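Local coordinates for Oxidored_FMN domain-containing protein ([Pseudomonas] geniculata N1, PDB 6L6J) that probably oxidises the nicotine-derived amine 6-hydroxypseudooxynicotine, using FMN and a [4Fe-4S] cluster, and also carries bound ADP, at residues A[412-423]-A[455-464]; A[470-481]-A[637-647]. All coordinates share one frame; numbering follows the deposited sequence.

Overall arrangement
The chain first forms the eight-stranded barrel that holds the FMN, then the iron-sulfur site, and only afterwards enters the five-stranded parallel sheet to which both contacts belong. Contact 1 comes first: it closes a loop of 31 residues, with helices 426-430 and 441-450, by pairing strand 413-417 with edge strand 456-459. Helix 466-472 then leads into strand 476-479. Contact 2 spans a much longer excursion of 155 residues, including all six strands of a mixed sheet, before strand 641-643 adds the opposite edge. The two loops follow in series and neither nest nor cross. Strand 390-394 lies between the two pairs, Phe472 packs on Ser415, and ADP touches both contacts.

Contact 1. Residues A[412-423]-A[455-464]; sequences YQVSIADAGSEW and NVSMYLDSPL. With ADP (adenosine-5'-diphosphate), chain D.
Asn455 begins the pairing by sending ND2 to the carbonyl O of Tyr412 (2.9 Å), a bond reached because CG sits between backbone N and carbonyl carbon (chi1 50°); ND2 also serves Ala408 O of helix 398-410. From its own carbonyl onward, strand 456-459 runs parallel to strand 413-417 in a Rossmann-type sheet, where Ser457 gives its N-H to Val414 O and accepts from Ile416 N. Met458 turns the other way from Ser457, and its CE lies over one face of the Trp423 indole, 3.9 Å from the centroid of the five-membered ring. Tyr459 N then bonds Ile416 O, and Tyr459 O accepts from Asp418 N. Leu460 covers the opposite indole face, CD2 lying above the centre of the five-membered ring. A serine in place of Trp423 would probably leave Met458 and Leu460 without the flat surface that separates them. Beyond the strand, Ser462 N bonds Asp418 O (3.0 Å). Leu464 then reads the adenine edge through its backbone, N to ADP N1 (3.3 Å) and O from ADP N6 (3.0 Å), while Asp418 OD1 accepts from ADP O3'. Base recognition thus falls to main-chain atoms and ribose recognition to a carboxylate.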
loop_
_atom_site.group_PDB
_atom_site.type_symbol
_atom_site.label_atom_id
_atom_site.label_comp_id
_atom_site.label_asym_id
_atom_site.label_seq_id
_atom_site.Cartn_x
_atom_site.Cartn_y
_atom_site.Cartn_z
ATOM N N TYR A 412 -18.106 -17.863 -18.087
ATOM C CA TYR A 412 -19.559 -17.534 -18.178
ATOM C C TYR A 412 -19.806 -16.576 -19.347
ATOM O O TYR A 412 -18.861 -15.875 -19.777
ATOM C CB TYR A 412 -20.100 -16.885 -16.898
ATOM C CG TYR A 412 -20.156 -17.800 -15.703
ATOM C CD1 TYR A 412 -21.247 -18.622 -15.485
ATOM C CD2 TYR A 412 -19.104 -17.872 -14.802
ATOM C CE1 TYR A 412 -21.295 -19.491 -14.403
ATOM C CE2 TYR A 412 -19.138 -18.730 -13.713
ATOM C CZ TYR A 412 -20.236 -19.546 -13.515
ATOM O OH TYR A 412 -20.273 -20.391 -12.442
ATOM N N GLN A 413 -21.051 -16.542 -19.828
ATOM C CA GLN A 413 -21.543 -15.513 -20.787
ATOM C C GLN A 413 -21.883 -14.266 -19.967
ATOM O O GLN A 413 -22.740 -14.379 -19.088
ATOM C CB GLN A 413 -22.755 -16.015 -21.590
ATOM C CG GLN A 413 -22.534 -17.354 -22.290
ATOM C CD GLN A 413 -21.324 -17.334 -23.191
ATOM O OE1 GLN A 413 -21.066 -16.362 -23.891
ATOM N NE2 GLN A 413 -20.560 -18.411 -23.166
ATOM N N VAL A 414 -21.213 -13.139 -20.220
ATOM C CA VAL A 414 -21.276 -11.927 -19.349
ATOM C C VAL A 414 -21.673 -10.708 -20.179
ATOM O O VAL A 414 -20.914 -10.336 -21.065
ATOM C CB VAL A 414 -19.934 -11.679 -18.630
ATOM C CG1 VAL A 414 -19.927 -10.347 -17.885
ATOM C CG2 VAL A 414 -19.578 -12.838 -17.702
ATOM N N SER A 415 -22.802 -10.086 -19.855
ATOM C CA SER A 415 -23.162 -8.728 -20.332
ATOM C C SER A 415 -22.965 -7.729 -19.187
ATOM O O SER A 415 -23.290 -8.076 -18.031
ATOM C CB SER A 415 -24.554 -8.709 -20.882
ATOM O OG SER A 415 -24.579 -9.385 -22.126
ATOM N N ILE A 416 -22.414 -6.553 -19.500
ATOM C CA ILE A 416 -22.270 -5.412 -18.547
ATOM C C ILE A 416 -22.804 -4.126 -19.206
ATOM O O ILE A 416 -22.448 -3.854 -20.372
ATOM C CB ILE A 416 -20.810 -5.284 -18.070
ATOM C CG1 ILE A 416 -20.615 -4.073 -17.158
ATOM C CG2 ILE A 416 -19.844 -5.261 -19.246
ATOM C CD1 ILE A 416 -19.403 -4.171 -16.250
ATOM N N ALA A 417 -23.653 -3.391 -18.481
ATOM C CA ALA A 417 -24.285 -2.125 -18.904
ATOM C C ALA A 417 -23.869 -0.994 -17.954
ATOM O O ALA A 417 -23.727 -1.258 -16.747
ATOM C CB ALA A 417 -25.786 -2.293 -18.922
ATOM N N ASP A 418 -23.675 0.220 -18.483
ATOM C CA ASP A 418 -23.473 1.464 -17.690
ATOM C C ASP A 418 -24.219 2.605 -18.377
ATOM O O ASP A 418 -24.312 2.585 -19.619
ATOM C CB ASP A 418 -21.992 1.832 -17.563
ATOM C CG ASP A 418 -21.762 2.986 -16.603
ATOM O OD1 ASP A 418 -21.824 2.729 -15.379
ATOM O OD2 ASP A 418 -21.590 4.154 -17.088
ATOM N N ALA A 419 -24.696 3.575 -17.603
ATOM C CA ALA A 419 -25.546 4.688 -18.088
ATOM C C ALA A 419 -24.687 5.788 -18.732
ATOM O O ALA A 419 -25.286 6.612 -19.449
ATOM C CB ALA A 419 -26.385 5.227 -16.948
ATOM N N GLY A 420 -23.365 5.800 -18.485
ATOM C CA GLY A 420 -22.444 6.873 -18.918
ATOM C C GLY A 420 -21.710 6.535 -20.214
ATOM O O GLY A 420 -21.808 5.409 -20.671
ATOM N N SER A 421 -20.970 7.486 -20.785
ATOM C CA SER A 421 -20.258 7.332 -22.083
ATOM C C SER A 421 -18.860 6.748 -21.866
ATOM O O SER A 421 -18.147 6.576 -22.882
ATOM C CB SER A 421 -20.177 8.636 -22.840
ATOM O OG SER A 421 -20.421 9.741 -21.989
ATOM N N GLU A 422 -18.475 6.452 -20.618
ATOM C CA GLU A 422 -17.085 6.027 -20.277
ATOM C C GLU A 422 -17.115 5.051 -19.100
ATOM O O GLU A 422 -17.814 5.342 -18.093
ATOM C CB GLU A 422 -16.238 7.255 -19.947
ATOM C CG GLU A 422 -14.746 7.000 -19.999
ATOM C CD GLU A 422 -13.904 8.143 -19.447
ATOM O OE1 GLU A 422 -14.173 9.310 -19.814
ATOM O OE2 GLU A 422 -12.984 7.873 -18.647
ATOM N N TRP A 423 -16.397 3.935 -19.231
ATOM C CA TRP A 423 -16.279 2.893 -18.175
ATOM C C TRP A 423 -15.513 3.496 -16.997
ATOM O O TRP A 423 -14.586 4.281 -17.253
ATOM C CB TRP A 423 -15.593 1.636 -18.727
ATOM C CG TRP A 423 -16.409 0.962 -19.779
ATOM C CD1 TRP A 423 -16.179 0.947 -21.126
ATOM C CD2 TRP A 423 -17.641 0.244 -19.568
ATOM N NE1 TRP A 423 -17.175 0.265 -21.770
ATOM C CE2 TRP A 423 -18.081 -0.185 -20.837
ATOM C CE3 TRP A 423 -18.399 -0.080 -18.440
ATOM C CZ2 TRP A 423 -19.254 -0.914 -20.998
ATOM C CZ3 TRP A 423 -19.563 -0.793 -18.605
ATOM C CH2 TRP A 423 -19.980 -1.206 -19.870
ATOM N N ASN A 455 -16.923 -13.871 -24.891
ATOM C CA ASN A 455 -18.039 -14.184 -23.957
ATOM C C ASN A 455 -18.520 -12.932 -23.209
ATOM O O ASN A 455 -19.492 -13.073 -22.470
ATOM C CB ASN A 455 -17.675 -15.304 -22.976
ATOM C CG ASN A 455 -16.360 -15.119 -22.252
ATOM O OD1 ASN A 455 -15.410 -14.594 -22.818
ATOM N ND2 ASN A 455 -16.288 -15.602 -21.019
ATOM N N VAL A 456 -17.897 -11.765 -23.409
ATOM C CA VAL A 456 -18.289 -10.471 -22.771
ATOM C C VAL A 456 -18.913 -9.532 -23.819
ATOM O O VAL A 456 -18.322 -9.370 -24.906
ATOM C CB VAL A 456 -17.101 -9.780 -22.071
ATOM C CG1 VAL A 456 -17.459 -8.378 -21.584
ATOM C CG2 VAL A 456 -16.565 -10.617 -20.916
ATOM N N SER A 457 -20.046 -8.910 -23.467
ATOM C CA SER A 457 -20.709 -7.804 -24.202
ATOM C C SER A 457 -20.705 -6.561 -23.311
ATOM O O SER A 457 -21.127 -6.666 -22.137
ATOM C CB SER A 457 -22.106 -8.188 -24.622
ATOM O OG SER A 457 -22.072 -9.430 -25.316
ATOM N N MET A 458 -20.232 -5.440 -23.844
ATOM C CA MET A 458 -20.051 -4.173 -23.095
ATOM C C MET A 458 -20.960 -3.104 -23.709
ATOM O O MET A 458 -20.760 -2.787 -24.875
ATOM C CB MET A 458 -18.577 -3.754 -23.144
ATOM C CG MET A 458 -17.643 -4.877 -22.705
ATOM S SD MET A 458 -15.946 -4.345 -22.375
ATOM C CE MET A 458 -16.151 -3.368 -20.891
ATOM N N TYR A 459 -21.949 -2.603 -22.956
ATOM C CA TYR A 459 -22.930 -1.579 -23.413
ATOM C C TYR A 459 -22.730 -0.287 -22.614
ATOM O O TYR A 459 -22.970 -0.299 -21.392
ATOM C CB TYR A 459 -24.361 -2.105 -23.278
ATOM C CG TYR A 459 -24.611 -3.424 -23.967
ATOM C CD1 TYR A 459 -24.529 -3.540 -25.346
ATOM C CD2 TYR A 459 -24.918 -4.557 -23.239
ATOM C CE1 TYR A 459 -24.759 -4.748 -25.988
ATOM C CE2 TYR A 459 -25.147 -5.773 -23.862
ATOM C CZ TYR A 459 -25.066 -5.866 -25.238
ATOM O OH TYR A 459 -25.276 -7.066 -25.833
ATOM N N LEU A 460 -22.361 0.801 -23.292
ATOM C CA LEU A 460 -21.865 2.036 -22.638
ATOM C C LEU A 460 -22.878 3.180 -22.664
ATOM O O LEU A 460 -22.487 4.282 -22.241
ATOM C CB LEU A 460 -20.567 2.491 -23.312
ATOM C CG LEU A 460 -19.294 2.301 -22.496
ATOM C CD1 LEU A 460 -18.088 2.836 -23.264
ATOM C CD2 LEU A 460 -19.407 2.957 -21.126
ATOM N N ASP A 461 -24.107 3.017 -23.133
ATOM C CA ASP A 461 -25.017 4.195 -23.088
ATOM C C ASP A 461 -26.396 3.692 -22.711
ATOM O O ASP A 461 -27.369 4.153 -23.307
ATOM C CB ASP A 461 -24.934 5.021 -24.373
ATOM C CG ASP A 461 -23.823 6.059 -24.321
ATOM O OD1 ASP A 461 -23.830 6.884 -23.366
ATOM O OD2 ASP A 461 -22.938 6.018 -25.201
ATOM N N SER A 462 -26.433 2.851 -21.678
ATOM C CA SER A 462 -27.551 1.942 -21.355
ATOM C C SER A 462 -27.977 2.104 -19.899
ATOM O O SER A 462 -27.635 1.288 -19.048
ATOM C CB SER A 462 -27.147 0.541 -21.712
ATOM O OG SER A 462 -26.495 0.532 -22.982
ATOM N N PRO A 463 -28.748 3.167 -19.571
ATOM C CA PRO A 463 -29.459 3.237 -18.298
ATOM C C PRO A 463 -30.589 2.200 -18.346
ATOM O O PRO A 463 -31.293 2.175 -19.334
ATOM C CB PRO A 463 -29.967 4.690 -18.213
ATOM C CG PRO A 463 -30.044 5.148 -19.650
ATOM C CD PRO A 463 -28.981 4.362 -20.397
ATOM N N LEU A 464 -30.687 1.351 -17.324
ATOM C CA LEU A 464 -31.639 0.210 -17.273
ATOM C C LEU A 464 -32.690 0.457 -16.179
ATOM O O LEU A 464 -32.299 0.680 -15.012
ATOM C CB LEU A 464 -30.869 -1.090 -17.012
ATOM C CG LEU A 464 -29.812 -1.466 -18.050
ATOM C CD1 LEU A 464 -29.081 -2.743 -17.647
ATOM C CD2 LEU A 464 -30.419 -1.626 -19.436
HETATM P PB ADP D . -18.803 1.017 -7.290
HETATM O O1B ADP D . -18.414 0.283 -8.553
HETATM O O2B ADP D . -17.607 1.493 -6.468
HETATM O O3B ADP D . -19.815 0.254 -6.472
HETATM P PA ADP D . -19.528 3.313 -8.961
HETATM O O1A ADP D . -18.099 3.356 -9.389
HETATM O O2A ADP D . -20.185 4.571 -8.533
HETATM O O3A ADP D . -19.625 2.323 -7.722
HETATM O "O5'" ADP D . -20.403 2.550 -10.082
HETATM C "C5'" ADP D . -21.784 2.887 -10.349
HETATM C "C4'" ADP D . -21.994 3.007 -11.839
HETATM O "O4'" ADP D . -23.281 2.420 -12.173
HETATM C "C3'" ADP D . -22.050 4.445 -12.385
HETATM O "O3'" ADP D . -21.519 4.568 -13.699
HETATM C "C2'" ADP D . -23.561 4.706 -12.377
HETATM O "O2'" ADP D . -23.995 5.807 -13.149
HETATM C "C1'" ADP D . -24.017 3.358 -12.924
HETATM N N9 ADP D . -25.454 3.110 -12.808
HETATM C C8 ADP D . -26.299 3.466 -11.781
HETATM N N7 ADP D . -27.543 3.118 -11.992
HETATM C C5 ADP D . -27.526 2.513 -13.248
HETATM C C6 ADP D . -28.533 1.926 -14.048
HETATM N N6 ADP D . -29.806 1.832 -13.687
HETATM N N1 ADP D . -28.170 1.406 -15.247
HETATM C C2 ADP D . -26.884 1.481 -15.607
HETATM N N3 ADP D . -25.858 1.999 -14.939
HETATM C C4 ADP D . -26.243 2.503 -13.757
#

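Contact 2. Residues A[470-481]-A[637-647]; sequences AGFEADHVIVAT and LLRSVERIGDC. With ADP (adenosine-5'-diphosphate), chain D.
His476 joins Ser640 and Glu642 of the facing segment through the edge of its imidazole, at the outer pair of a Rossmann-like parallel sheet in which strand 641-643 forms the border. ND1 is hydrogen-bonded to Ser640 OG (2.9 Å), and NE2 donates to Glu642 OE1 (3.0 Å), so both ring nitrogens are engaged. The carboxylate oxygen lies close to the ring plane but is met on its anti side, with the two groups turned 67° apart. CG of His476 stands anti to the backbone N (chi1 -176°), which carries the ring across to the neighbouring segment; Tyr667, beyond helix 653-666, stacks on it. A negative Glu642 would probably favour a proton on NE2.

The main chain is satisfied just as regularly. Val477 N donates to Ser640 O, Val477 O receives Glu642 N, Glu642 O receives Val479 N (2.8 Å), and Val479 O receives Ile644 N. On the face with Glu642, Ile478 runs alongside the glutamate and sets CG2 against Ile644, with Ala663 of helix 653-666 touching all three; Val477 and Val479 meet Val641 on the other face. Past the strand ends, Thr481 OG1 is bonded to Glu622 O and Asp646 OD2 forms a salt bridge with Arg426. The backbone N of Asp646 donates to the beta-phosphate oxygen O3B of ADP at 2.9 Å.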
loop_
_atom_site.group_PDB
_atom_site.type_symbol
_atom_site.label_atom_id
_atom_site.label_comp_id
_atom_site.label_asym_id
_atom_site.label_seq_id
_atom_site.Cartn_x
_atom_site.Cartn_y
_atom_site.Cartn_z
ATOM N N ALA A 470 -35.557 -7.562 -16.564
ATOM C CA ALA A 470 -36.449 -8.743 -16.701
ATOM C C ALA A 470 -36.427 -9.244 -18.152
ATOM O O ALA A 470 -36.209 -10.455 -18.354
ATOM C CB ALA A 470 -37.852 -8.393 -16.275
ATOM N N GLY A 471 -36.643 -8.333 -19.110
ATOM C CA GLY A 471 -36.616 -8.599 -20.564
ATOM C C GLY A 471 -35.402 -9.415 -20.979
ATOM O O GLY A 471 -35.584 -10.409 -21.704
ATOM N N PHE A 472 -34.214 -9.035 -20.509
ATOM C CA PHE A 472 -32.904 -9.641 -20.872
ATOM C C PHE A 472 -32.871 -11.129 -20.475
ATOM O O PHE A 472 -32.104 -11.912 -21.075
ATOM C CB PHE A 472 -31.775 -8.835 -20.218
ATOM C CG PHE A 472 -30.386 -9.117 -20.741
ATOM C CD1 PHE A 472 -29.631 -10.169 -20.236
ATOM C CD2 PHE A 472 -29.821 -8.320 -21.729
ATOM C CE1 PHE A 472 -28.355 -10.427 -20.712
ATOM C CE2 PHE A 472 -28.542 -8.576 -22.199
ATOM C CZ PHE A 472 -27.814 -9.629 -21.691
ATOM N N GLU A 473 -33.654 -11.500 -19.459
ATOM C CA GLU A 473 -33.762 -12.887 -18.920
ATOM C C GLU A 473 -32.364 -13.500 -18.708
ATOM O O GLU A 473 -32.141 -14.650 -19.118
ATOM C CB GLU A 473 -34.637 -13.736 -19.851
ATOM C CG GLU A 473 -36.117 -13.722 -19.486
ATOM C CD GLU A 473 -37.081 -13.744 -20.666
ATOM O OE1 GLU A 473 -36.750 -14.366 -21.704
ATOM O OE2 GLU A 473 -38.164 -13.126 -20.548
ATOM N N ALA A 474 -31.451 -12.778 -18.054
ATOM C CA ALA A 474 -30.179 -13.348 -17.538
ATOM C C ALA A 474 -30.500 -14.416 -16.481
ATOM O O ALA A 474 -31.597 -14.344 -15.870
ATOM C CB ALA A 474 -29.296 -12.267 -16.957
ATOM N N ASP A 475 -29.579 -15.364 -16.273
ATOM C CA ASP A 475 -29.695 -16.425 -15.233
ATOM C C ASP A 475 -29.422 -15.819 -13.855
ATOM O O ASP A 475 -29.909 -16.366 -12.856
ATOM C CB ASP A 475 -28.742 -17.585 -15.517
ATOM C CG ASP A 475 -29.199 -18.455 -16.668
ATOM O OD1 ASP A 475 -30.284 -19.037 -16.536
ATOM O OD2 ASP A 475 -28.480 -18.520 -17.690
ATOM N N HIS A 476 -28.672 -14.718 -13.819
ATOM C CA HIS A 476 -28.209 -14.057 -12.573
ATOM C C HIS A 476 -27.951 -12.579 -12.849
ATOM O O HIS A 476 -27.239 -12.295 -13.815
ATOM C CB HIS A 476 -26.958 -14.779 -12.042
ATOM C CG HIS A 476 -26.478 -14.251 -10.731
ATOM N ND1 HIS A 476 -27.241 -14.301 -9.593
ATOM C CD2 HIS A 476 -25.334 -13.625 -10.383
ATOM C CE1 HIS A 476 -26.581 -13.748 -8.594
ATOM N NE2 HIS A 476 -25.409 -13.327 -9.052
ATOM N N VAL A 477 -28.485 -11.682 -12.017
ATOM C CA VAL A 477 -28.246 -10.208 -12.120
ATOM C C VAL A 477 -27.367 -9.785 -10.947
ATOM O O VAL A 477 -27.765 -10.064 -9.792
ATOM C CB VAL A 477 -29.550 -9.386 -12.109
ATOM C CG1 VAL A 477 -29.261 -7.891 -12.192
ATOM C CG2 VAL A 477 -30.508 -9.823 -13.212
ATOM N N ILE A 478 -26.250 -9.104 -11.227
ATOM C CA ILE A 478 -25.439 -8.401 -10.189
ATOM C C ILE A 478 -25.713 -6.902 -10.340
ATOM O O ILE A 478 -25.535 -6.402 -11.468
ATOM C CB ILE A 478 -23.947 -8.757 -10.332
ATOM C CG1 ILE A 478 -23.696 -10.235 -10.013
ATOM C CG2 ILE A 478 -23.097 -7.847 -9.467
ATOM C CD1 ILE A 478 -22.360 -10.752 -10.457
ATOM N N VAL A 479 -26.177 -6.233 -9.279
ATOM C CA VAL A 479 -26.429 -4.764 -9.275
ATOM C C VAL A 479 -25.219 -4.110 -8.608
ATOM O O VAL A 479 -24.967 -4.439 -7.427
ATOM C CB VAL A 479 -27.742 -4.354 -8.568
ATOM C CG1 VAL A 479 -28.007 -2.871 -8.728
ATOM C CG2 VAL A 479 -28.957 -5.141 -9.045
ATOM N N ALA A 480 -24.553 -3.190 -9.323
ATOM C CA ALA A 480 -23.338 -2.485 -8.872
ATOM C C ALA A 480 -23.463 -0.978 -9.133
ATOM O O ALA A 480 -22.462 -0.364 -9.562
ATOM C CB ALA A 480 -22.161 -3.092 -9.578
ATOM N N THR A 481 -24.604 -0.392 -8.777
ATOM C CA THR A 481 -25.061 0.961 -9.191
ATOM C C THR A 481 -24.422 2.085 -8.355
ATOM O O THR A 481 -24.814 3.267 -8.547
ATOM C CB THR A 481 -26.590 0.996 -9.171
ATOM O OG1 THR A 481 -27.041 0.579 -7.887
ATOM C CG2 THR A 481 -27.191 0.076 -10.212
ATOM N N LEU A 637 -39.571 -14.232 -13.027
ATOM C CA LEU A 637 -38.407 -13.475 -13.568
ATOM C C LEU A 637 -37.417 -13.156 -12.444
ATOM O O LEU A 637 -37.835 -13.162 -11.272
ATOM C CB LEU A 637 -38.908 -12.195 -14.245
ATOM C CG LEU A 637 -40.018 -12.385 -15.279
ATOM C CD1 LEU A 637 -40.835 -11.110 -15.424
ATOM C CD2 LEU A 637 -39.455 -12.830 -16.626
ATOM N N LEU A 638 -36.160 -12.903 -12.825
ATOM C CA LEU A 638 -35.012 -12.535 -11.950
ATOM C C LEU A 638 -35.119 -13.262 -10.596
ATOM O O LEU A 638 -35.306 -12.589 -9.554
ATOM C CB LEU A 638 -34.968 -11.006 -11.809
ATOM C CG LEU A 638 -36.209 -10.340 -11.220
ATOM C CD1 LEU A 638 -35.826 -9.400 -10.097
ATOM C CD2 LEU A 638 -36.999 -9.597 -12.279
ATOM N N ARG A 639 -35.003 -14.597 -10.604
ATOM C CA ARG A 639 -35.012 -15.431 -9.364
ATOM C C ARG A 639 -33.682 -15.249 -8.613
ATOM O O ARG A 639 -33.685 -15.349 -7.374
ATOM C CB ARG A 639 -35.270 -16.909 -9.675
ATOM C CG ARG A 639 -36.113 -17.599 -8.610
ATOM C CD ARG A 639 -36.315 -19.088 -8.826
ATOM N NE ARG A 639 -35.333 -19.899 -8.109
ATOM C CZ ARG A 639 -35.503 -21.172 -7.740
ATOM N NH1 ARG A 639 -36.628 -21.813 -8.010
ATOM N NH2 ARG A 639 -34.539 -21.803 -7.093
ATOM N N SER A 640 -32.594 -14.985 -9.342
ATOM C CA SER A 640 -31.231 -14.733 -8.808
ATOM C C SER A 640 -30.855 -13.260 -9.029
ATOM O O SER A 640 -30.675 -12.862 -10.190
ATOM C CB SER A 640 -30.236 -15.667 -9.446
ATOM O OG SER A 640 -29.228 -16.073 -8.529
ATOM N N VAL A 641 -30.777 -12.480 -7.950
ATOM C CA VAL A 641 -30.325 -11.056 -7.942
ATOM C C VAL A 641 -29.528 -10.763 -6.661
ATOM O O VAL A 641 -30.051 -11.012 -5.568
ATOM C CB VAL A 641 -31.516 -10.086 -8.053
ATOM C CG1 VAL A 641 -31.063 -8.637 -7.995
ATOM C CG2 VAL A 641 -32.329 -10.338 -9.309
ATOM N N GLU A 642 -28.322 -10.204 -6.798
ATOM C CA GLU A 642 -27.493 -9.719 -5.656
ATOM C C GLU A 642 -27.010 -8.290 -5.952
ATOM O O GLU A 642 -27.020 -7.896 -7.134
ATOM C CB GLU A 642 -26.362 -10.708 -5.372
ATOM C CG GLU A 642 -25.103 -10.469 -6.171
ATOM C CD GLU A 642 -23.992 -11.472 -5.905
ATOM O OE1 GLU A 642 -23.676 -12.263 -6.825
ATOM O OE2 GLU A 642 -23.430 -11.448 -4.778
ATOM N N ARG A 643 -26.665 -7.530 -4.906
ATOM C CA ARG A 643 -26.042 -6.181 -5.008
ATOM C C ARG A 643 -24.607 -6.264 -4.451
ATOM O O ARG A 643 -24.345 -7.146 -3.589
ATOM C CB ARG A 643 -26.943 -5.142 -4.329
ATOM C CG ARG A 643 -26.986 -5.198 -2.807
ATOM C CD ARG A 643 -28.211 -4.539 -2.176
ATOM N NE ARG A 643 -27.888 -3.653 -1.076
ATOM C CZ ARG A 643 -28.766 -2.991 -0.329
ATOM N NH1 ARG A 643 -30.061 -3.141 -0.512
ATOM N NH2 ARG A 643 -28.353 -2.181 0.629
ATOM N N ILE A 644 -23.694 -5.427 -4.961
ATOM C CA ILE A 644 -22.248 -5.419 -4.572
ATOM C C ILE A 644 -21.669 -4.008 -4.683
ATOM O O ILE A 644 -22.170 -3.219 -5.495
ATOM C CB ILE A 644 -21.436 -6.385 -5.437
ATOM C CG1 ILE A 644 -21.673 -6.124 -6.920
ATOM C CG2 ILE A 644 -21.722 -7.826 -5.068
ATOM C CD1 ILE A 644 -20.500 -6.525 -7.793
ATOM N N GLY A 645 -20.668 -3.704 -3.859
ATOM C CA GLY A 645 -19.937 -2.428 -3.886
ATOM C C GLY A 645 -20.668 -1.306 -3.174
ATOM O O GLY A 645 -21.390 -1.582 -2.181
ATOM N N ASP A 646 -20.476 -0.069 -3.639
ATOM C CA ASP A 646 -20.962 1.153 -2.945
ATOM C C ASP A 646 -22.491 1.109 -2.872
ATOM O O ASP A 646 -23.067 1.672 -1.930
ATOM C CB ASP A 646 -20.465 2.425 -3.637
ATOM C CG ASP A 646 -18.961 2.632 -3.581
ATOM O OD1 ASP A 646 -18.331 2.288 -2.559
ATOM O OD2 ASP A 646 -18.439 3.115 -4.575
ATOM N N CYS A 647 -23.123 0.447 -3.836
ATOM C CA CYS A 647 -24.598 0.280 -3.902
ATOM C C CYS A 647 -25.040 -0.639 -2.759
ATOM O O CYS A 647 -26.163 -0.420 -2.250
ATOM C CB CYS A 647 -25.017 -0.128 -5.317
ATOM S SG CYS A 647 -25.907 -1.692 -5.504
HETATM P PB ADP D . -18.803 1.017 -7.290
HETATM O O1B ADP D . -18.414 0.283 -8.553
HETATM O O2B ADP D . -17.607 1.493 -6.468
HETATM O O3B ADP D . -19.815 0.254 -6.472
HETATM P PA ADP D . -19.528 3.313 -8.961
HETATM O O1A ADP D . -18.099 3.356 -9.389
HETATM O O2A ADP D . -20.185 4.571 -8.533
HETATM O O3A ADP D . -19.625 2.323 -7.722
HETATM O "O5'" ADP D . -20.403 2.550 -10.082
HETATM C "C5'" ADP D . -21.784 2.887 -10.349
HETATM C "C4'" ADP D . -21.994 3.007 -11.839
HETATM O "O4'" ADP D . -23.281 2.420 -12.173
HETATM C "C3'" ADP D . -22.050 4.445 -12.385
HETATM O "O3'" ADP D . -21.519 4.568 -13.699
HETATM C "C2'" ADP D . -23.561 4.706 -12.377
HETATM O "O2'" ADP D . -23.995 5.807 -13.149
HETATM C "C1'" ADP D . -24.017 3.358 -12.924
HETATM N N9 ADP D . -25.454 3.110 -12.808
HETATM C C8 ADP D . -26.299 3.466 -11.781
HETATM N N7 ADP D . -27.543 3.118 -11.992
HETATM C C5 ADP D . -27.526 2.513 -13.248
HETATM C C6 ADP D . -28.533 1.926 -14.048
HETATM N N6 ADP D . -29.806 1.832 -13.687
HETATM N N1 ADP D . -28.170 1.406 -15.247
HETATM C C2 ADP D . -26.884 1.481 -15.607
HETATM N N3 ADP D . -25.858 1.999 -14.939
HETATM C C4 ADP D . -26.243 2.503 -13.757
#